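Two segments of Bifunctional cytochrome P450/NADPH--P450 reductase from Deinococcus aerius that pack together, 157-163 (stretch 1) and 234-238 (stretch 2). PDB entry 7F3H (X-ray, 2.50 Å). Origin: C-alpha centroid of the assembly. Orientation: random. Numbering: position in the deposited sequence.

Stretch 1, residues 157-163: SLSGFDY
Stretch 2, residues 234-238: GDLLG

The C-terminal end of one helix can meet the N-terminal start of another through their unpaired backbone groups, and the contact between residues 157-163 and 234-238 is a compact example, built on two main-chain hydrogen bonds. The first four amides of a helix lack partners within it, as do the last carbonyls; here each set helps to satisfy the other. Leu236 N donates to Ser159 O at 3.1 Å, almost straight at 175°, and Leu237 N donates to Gly160 O at 2.9 Å and 149°. The register follows, numbers rising together one for one: CA of Ser159 lies 5.4 Å from CA of Asp235, CA of Gly160 4.9 Å from CA of Leu236, and CA of Phe161 5.2 Å from CA of Leu237.

Stretch 1 enters at Ser157 already in a helix that begins earlier in the chain, with Phe161 N bonded to Ser157 O at 3.0 Å. Phe161 has phi/psi -142/34, and Asp162 leaves helical geometry with positive phi (51/36), while a weak bond joins Asp162 N to Leu158 O at 3.1 Å.

Asp235 (-64/171) is the N-cap of the second helix, which starts at Leu236 (-61/-42). Its p rotamer, chi1 69°, lets OD1 accept from Gly238 N at 3.0 Å, while OD2 approaches Phe161 CA to 3.2 Å. An ideal CB on Gly238 would clash with that OD1, at 2.9 Å.

Gly160 has no side chain, and its O lies 3.6 Å from Leu236 CB. Leu236 (mt) and Leu237 (tp) both start toward stretch 1. Apolar packing is slight: Phe161, chi1 58°, turns its ring away, leaving its CB 4.0 Å from Leu237 CD2. The pairing buries 248 Å² in total, a small area; Asp235, pointing toward stretch 1 and also hydrogen-bonded elsewhere in the structure, is covered most, then Gly160, both buried.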

# COMPACT_ATOMS: atom_id res chain seq x y z
N SER A 157 -6.04 -10.52 8.12
CA SER A 157 -5.92 -11.39 9.31
C SER A 157 -6.61 -12.73 9.12
O SER A 157 -6.08 -13.78 9.53
CB SER A 157 -6.49 -10.68 10.54
OG SER A 157 -5.79 -9.49 10.87
N LEU A 158 -7.80 -12.72 8.53
CA LEU A 158 -8.53 -13.96 8.26
C LEU A 158 -7.83 -14.81 7.20
O LEU A 158 -7.66 -16.02 7.38
CB LEU A 158 -9.95 -13.62 7.78
CG LEU A 158 -10.99 -14.75 7.66
CD1 LEU A 158 -11.08 -15.61 8.96
CD2 LEU A 158 -12.38 -14.25 7.17
N SER A 159 -7.38 -14.18 6.10
CA SER A 159 -6.70 -14.96 5.07
C SER A 159 -5.30 -15.33 5.51
O SER A 159 -4.76 -16.34 5.06
CB SER A 159 -6.62 -14.19 3.77
OG SER A 159 -7.85 -14.22 3.10
N GLY A 160 -4.70 -14.53 6.38
CA GLY A 160 -3.33 -14.74 6.75
C GLY A 160 -3.18 -15.84 7.77
O GLY A 160 -2.39 -16.76 7.56
N PHE A 161 -3.92 -15.75 8.89
CA PHE A 161 -3.74 -16.76 9.93
C PHE A 161 -5.06 -17.13 10.57
O PHE A 161 -5.10 -17.47 11.76
CB PHE A 161 -2.71 -16.31 11.00
CG PHE A 161 -3.02 -14.99 11.72
CD1 PHE A 161 -2.88 -13.76 11.07
CD2 PHE A 161 -3.32 -14.97 13.09
CE1 PHE A 161 -3.11 -12.54 11.74
CE2 PHE A 161 -3.55 -13.75 13.77
CZ PHE A 161 -3.46 -12.54 13.09
N ASP A 162 -6.13 -17.12 9.78
CA ASP A 162 -7.44 -17.61 10.17
C ASP A 162 -7.92 -17.01 11.49
O ASP A 162 -8.62 -17.66 12.28
CB ASP A 162 -7.45 -19.14 10.22
CG ASP A 162 -8.86 -19.73 10.22
OD1 ASP A 162 -9.74 -19.21 9.50
OD2 ASP A 162 -9.09 -20.74 10.92
N TYR A 163 -7.60 -15.74 11.76
CA TYR A 163 -8.08 -15.16 13.00
C TYR A 163 -9.01 -13.98 12.69
O TYR A 163 -8.76 -13.18 11.77
CB TYR A 163 -6.86 -14.89 13.91
CG TYR A 163 -7.07 -14.23 15.24
CD1 TYR A 163 -8.34 -14.01 15.73
CD2 TYR A 163 -6.07 -14.40 16.22
CE1 TYR A 163 -8.55 -13.54 16.99
CE2 TYR A 163 -6.27 -14.01 17.54
CZ TYR A 163 -7.52 -13.58 17.91
OH TYR A 163 -7.78 -13.18 19.21
N GLY A 234 -6.12 -24.13 4.86
CA GLY A 234 -6.31 -23.29 3.68
C GLY A 234 -5.53 -21.99 3.72
O GLY A 234 -4.96 -21.57 2.70
N ASP A 235 -5.48 -21.36 4.89
CA ASP A 235 -4.93 -20.01 5.04
C ASP A 235 -3.43 -19.98 4.71
O ASP A 235 -2.76 -21.02 4.57
CB ASP A 235 -5.22 -19.49 6.45
CG ASP A 235 -4.44 -20.23 7.54
OD1 ASP A 235 -4.15 -21.43 7.37
OD2 ASP A 235 -4.14 -19.62 8.59
N LEU A 236 -2.89 -18.75 4.66
CA LEU A 236 -1.47 -18.56 4.34
C LEU A 236 -0.56 -19.22 5.37
O LEU A 236 0.46 -19.80 5.00
CB LEU A 236 -1.14 -17.07 4.25
CG LEU A 236 -1.43 -16.41 2.92
CD1 LEU A 236 -1.21 -14.93 3.07
CD2 LEU A 236 -0.54 -16.97 1.85
N LEU A 237 -0.90 -19.09 6.66
CA LEU A 237 -0.15 -19.78 7.72
C LEU A 237 -0.08 -21.29 7.49
O LEU A 237 0.99 -21.90 7.64
CB LEU A 237 -0.79 -19.48 9.08
CG LEU A 237 -0.21 -20.24 10.27
CD1 LEU A 237 1.29 -20.09 10.28
CD2 LEU A 237 -0.81 -19.76 11.57
N GLY A 238 -1.22 -21.92 7.21
CA GLY A 238 -1.22 -23.35 6.94
C GLY A 238 -0.27 -23.73 5.81
O GLY A 238 0.36 -24.79 5.85